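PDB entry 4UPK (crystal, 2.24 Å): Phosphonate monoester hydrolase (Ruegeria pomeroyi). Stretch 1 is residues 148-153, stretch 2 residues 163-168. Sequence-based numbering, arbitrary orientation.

Stretch 1, residues 148-153: KTYEFP
Stretch 2, residues 163-168: MRLEMS

What holds the two stretches together? Neither contains regular helix or strand, and they bury 282 Å² between them, most of it on Glu-151 and Arg-164. These two residues also set the register, their CA atoms lying 6.3 Å apart, and both point CA-to-CB toward the other stretch. Glu-151 has phi/psi of -105/-1, Arg-164 -100/139. One direct hydrogen bond crosses the contact, and packing around the arginine side chain supplies much of the rest.

How does Glu-151 use its carboxylate? With chi1 m (-66°), chi2 t (-173°) and chi3 at -57°, the side chain extends to the backbone of a type I beta turn that runs from Arg-164 to Met-167. Glu-151 OE2 accepts a hydrogen bond from Glu-166 N at 3.0 Å, nearly straight at 172°. Leu-165 N also lies 3.4 Å from Glu-151 OE2, but its angle is too poor for a hydrogen bond. The acceptor thus meets the amide of the turn's third residue, while Glu-151 OE1 sits 3.2 Å from Glu-166 CB.

What shapes the turn that receives it? Leu-165 (phi/psi -48/-47) and Glu-166 (-80/-6) occupy its central positions, and Met-167 N donates to Arg-164 O at 2.9 Å to close it. The same carbonyl oxygen, Arg-164 O, accepts a second bond from Ser-168 OG at 2.8 Å, with Ser-168 chi1 m (-67°). Glu-166 begins toward stretch 1 but, with chi1 and chi2 both m, its end leads away; the hydrogen bond to Glu-151 OE2 is made by the backbone amide.

Where does the arginine go? Its chi angles of -45°, 156°, -149° and -173° carry it past the Glu-151 backbone, where Arg-164 CD comes within 3.2 Å of Glu-151 O. Pro-153 CD packs over one face of the guanidinium, 3.4 Å from Arg-164 NH2, while Thr-149 CG2 lies at its edge, 4.2 Å from Arg-164 NH1. Phe-152, chi1 t (-153°), points CA-to-CB away, yet its CD1 comes to 3.7 Å from Arg-164 NH1, an oblique approach.

Do the two charged groups meet? They are linked through water 1, which accepts from Arg-164 NH1 at 3.3 Å and donates a weak bond to Glu-151 OE1 at 3.4 Å. Within stretch 1, Glu-151 N donates a weak hydrogen bond to Thr-149 OG1 at 3.3 Å; Thr-149 chi1 is t (-177°).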

ATOM      1  N   LYS A 148     -17.866   6.241  -9.335  1.00 23.98           N
ATOM      2  CA  LYS A 148     -19.179   6.779  -9.728  1.00 23.45           C
ATOM      3  C   LYS A 148     -19.934   5.881 -10.708  1.00 26.67           C
ATOM      4  O   LYS A 148     -21.100   6.123 -11.000  1.00 25.40           O
ATOM      5  CB  LYS A 148     -19.056   8.218 -10.246  1.00 25.28           C
ATOM      6  CG  LYS A 148     -18.786   9.210  -9.144  1.00 32.66           C
ATOM      7  CD  LYS A 148     -18.922  10.643  -9.641  1.00 35.25           C
ATOM      8  CE  LYS A 148     -18.499  11.628  -8.577  1.00 40.45           C
ATOM      9  NZ  LYS A 148     -17.033  11.569  -8.310  1.00 52.18           N
ATOM     10  N   THR A 149     -19.279   4.815 -11.175  1.00 25.06           N
ATOM     11  CA  THR A 149     -19.867   3.859 -12.114  1.00 25.16           C
ATOM     12  C   THR A 149     -19.450   2.416 -11.820  1.00 27.90           C
ATOM     13  O   THR A 149     -18.289   2.177 -11.492  1.00 25.49           O
ATOM     14  CB  THR A 149     -19.576   4.283 -13.578  1.00 33.15           C
ATOM     15  OG1 THR A 149     -20.228   3.372 -14.460  1.00 34.38           O
ATOM     16  CG2 THR A 149     -18.072   4.365 -13.903  1.00 32.04           C
ATOM     17  N   TYR A 150     -20.401   1.459 -11.947  1.00 27.36           N
ATOM     18  CA  TYR A 150     -20.089   0.049 -11.768  1.00 28.54           C
ATOM     19  C   TYR A 150     -19.769  -0.646 -13.101  1.00 34.23           C
ATOM     20  O   TYR A 150     -19.720  -1.874 -13.170  1.00 35.74           O
ATOM     21  CB  TYR A 150     -21.133  -0.693 -10.917  1.00 31.37           C
ATOM     22  CG  TYR A 150     -22.555  -0.738 -11.442  1.00 36.47           C
ATOM     23  CD1 TYR A 150     -22.890  -1.526 -12.543  1.00 38.71           C
ATOM     24  CD2 TYR A 150     -23.597  -0.136 -10.738  1.00 38.77           C
ATOM     25  CE1 TYR A 150     -24.204  -1.617 -13.000  1.00 40.71           C
ATOM     26  CE2 TYR A 150     -24.921  -0.241 -11.172  1.00 40.50           C
ATOM     27  CZ  TYR A 150     -25.218  -0.977 -12.310  1.00 50.24           C
ATOM     28  OH  TYR A 150     -26.515  -1.093 -12.754  1.00 54.99           O
ATOM     29  N   GLU A 151     -19.536   0.157 -14.150  1.00 29.95           N
ATOM     30  CA  GLU A 151     -19.185  -0.268 -15.502  1.00 28.73           C
ATOM     31  C   GLU A 151     -17.694  -0.029 -15.760  1.00 31.06           C
ATOM     32  O   GLU A 151     -17.202  -0.308 -16.863  1.00 30.67           O
ATOM     33  CB  GLU A 151     -19.972   0.555 -16.523  1.00 29.97           C
ATOM     34  CG  GLU A 151     -21.476   0.381 -16.547  1.00 35.55           C
ATOM     35  CD  GLU A 151     -22.067   1.139 -17.719  1.00 49.68           C
ATOM     36  OE1 GLU A 151     -21.855   2.372 -17.816  1.00 51.30           O
ATOM     37  OE2 GLU A 151     -22.679   0.478 -18.585  1.00 27.89           O
ATOM     38  N   PHE A 152     -16.992   0.520 -14.751  1.00 26.69           N
ATOM     39  CA  PHE A 152     -15.577   0.884 -14.792  1.00 26.29           C
ATOM     40  C   PHE A 152     -14.611  -0.295 -15.109  1.00 28.59           C
ATOM     41  O   PHE A 152     -14.832  -1.393 -14.583  1.00 27.23           O
ATOM     42  CB  PHE A 152     -15.174   1.619 -13.500  1.00 28.05           C
ATOM     43  CG  PHE A 152     -14.010   2.558 -13.708  1.00 29.89           C
ATOM     44  CD1 PHE A 152     -14.197   3.798 -14.311  1.00 33.54           C
ATOM     45  CD2 PHE A 152     -12.716   2.174 -13.367  1.00 32.52           C
ATOM     46  CE1 PHE A 152     -13.112   4.645 -14.555  1.00 35.25           C
ATOM     47  CE2 PHE A 152     -11.629   3.009 -13.629  1.00 36.25           C
ATOM     48  CZ  PHE A 152     -11.832   4.248 -14.210  1.00 34.78           C
ATOM     49  N   PRO A 153     -13.557  -0.090 -15.972  1.00 23.51           N
ATOM     50  CA  PRO A 153     -12.622  -1.194 -16.269  1.00 22.48           C
ATOM     51  C   PRO A 153     -11.783  -1.675 -15.080  1.00 25.30           C
ATOM     52  O   PRO A 153     -11.267  -0.885 -14.283  1.00 24.50           O
ATOM     53  CB  PRO A 153     -11.753  -0.643 -17.401  1.00 24.01           C
ATOM     54  CG  PRO A 153     -11.804   0.832 -17.224  1.00 29.04           C
ATOM     55  CD  PRO A 153     -13.180   1.135 -16.716  1.00 24.87           C
ATOM     56  N   MET A 163     -16.514   0.980 -24.310  1.00 15.46           N
ATOM     57  CA  MET A 163     -17.816   0.625 -24.851  1.00 14.89           C
ATOM     58  C   MET A 163     -18.675  -0.053 -23.786  1.00 18.01           C
ATOM     59  O   MET A 163     -18.974  -1.249 -23.860  1.00 16.95           O
ATOM     60  CB  MET A 163     -17.701  -0.186 -26.154  1.00 17.30           C
ATOM     61  CG  MET A 163     -19.038  -0.423 -26.865  1.00 20.56           C
ATOM     62  SD  MET A 163     -19.276   0.455 -28.440  1.00 24.52           S
ATOM     63  CE  MET A 163     -17.869   0.236 -29.102  1.00 21.45           C
ATOM     64  N   ARG A 164     -19.073   0.753 -22.796  1.00 14.45           N
ATOM     65  CA  ARG A 164     -19.975   0.355 -21.733  1.00 14.23           C
ATOM     66  C   ARG A 164     -21.350   0.904 -22.131  1.00 17.96           C
ATOM     67  O   ARG A 164     -21.438   2.040 -22.602  1.00 17.70           O
ATOM     68  CB  ARG A 164     -19.531   0.955 -20.384  1.00 14.58           C
ATOM     69  CG  ARG A 164     -18.051   0.843 -20.112  1.00 15.46           C
ATOM     70  CD  ARG A 164     -17.619   1.904 -19.126  1.00 25.83           C
ATOM     71  NE  ARG A 164     -16.244   2.318 -19.386  1.00 24.78           N
ATOM     72  CZ  ARG A 164     -15.548   3.133 -18.607  1.00 34.13           C
ATOM     73  NH1 ARG A 164     -16.087   3.624 -17.498  1.00 30.67           N
ATOM     74  NH2 ARG A 164     -14.309   3.468 -18.929  1.00 17.26           N
ATOM     75  N   LEU A 165     -22.416   0.100 -21.923  1.00 15.89           N
ATOM     76  CA  LEU A 165     -23.797   0.409 -22.267  1.00 15.05           C
ATOM     77  C   LEU A 165     -24.299   1.787 -21.826  1.00 19.11           C
ATOM     78  O   LEU A 165     -24.857   2.510 -22.647  1.00 20.39           O
ATOM     79  CB  LEU A 165     -24.752  -0.738 -21.884  1.00 14.75           C
ATOM     80  CG  LEU A 165     -26.252  -0.562 -22.192  1.00 18.96           C
ATOM     81  CD1 LEU A 165     -26.522  -0.442 -23.699  1.00 17.94           C
ATOM     82  CD2 LEU A 165     -27.061  -1.696 -21.575  1.00 21.09           C
ATOM     83  N   GLU A 166     -24.051   2.179 -20.589  1.00 16.68           N
ATOM     84  CA  GLU A 166     -24.499   3.487 -20.079  1.00 17.41           C
ATOM     85  C   GLU A 166     -23.592   4.664 -20.498  1.00 22.37           C
ATOM     86  O   GLU A 166     -23.950   5.829 -20.270  1.00 23.82           O
ATOM     87  CB  GLU A 166     -24.731   3.452 -18.551  1.00 19.28           C
ATOM     88  CG  GLU A 166     -25.763   2.417 -18.070  1.00 33.72           C
ATOM     89  CD  GLU A 166     -27.155   2.423 -18.693  1.00 51.70           C
ATOM     90  OE1 GLU A 166     -27.765   3.513 -18.804  1.00 45.81           O
ATOM     91  OE2 GLU A 166     -27.647   1.328 -19.052  1.00 40.21           O
ATOM     92  N   MET A 167     -22.454   4.367 -21.164  1.00 17.23           N
ATOM     93  CA  MET A 167     -21.529   5.395 -21.642  1.00 17.36           C
ATOM     94  C   MET A 167     -21.364   5.392 -23.182  1.00 20.93           C
ATOM     95  O   MET A 167     -22.100   6.114 -23.873  1.00 20.07           O
ATOM     96  CB  MET A 167     -20.191   5.280 -20.911  1.00 19.82           C
ATOM     97  CG  MET A 167     -19.374   6.524 -21.008  1.00 23.78           C
ATOM     98  SD  MET A 167     -17.974   6.460 -19.889  1.00 27.96           S
ATOM     99  CE  MET A 167     -17.166   7.977 -20.350  1.00 25.15           C
ATOM    100  N   SER A 168     -20.418   4.567 -23.711  1.00 16.92           N
ATOM    101  CA  SER A 168     -20.135   4.409 -25.146  1.00 16.04           C
ATOM    102  C   SER A 168     -19.848   5.734 -25.857  1.00 21.43           C
ATOM    103  O   SER A 168     -20.405   5.993 -26.929  1.00 21.45           O
ATOM    104  CB  SER A 168     -21.237   3.608 -25.843  1.00 16.44           C
ATOM    105  OG  SER A 168     -21.235   2.272 -25.367  1.00 12.04           O
TER
HETATM  106  O   HOH W   1     -19.207   4.511 -17.285  1.00 21.45           O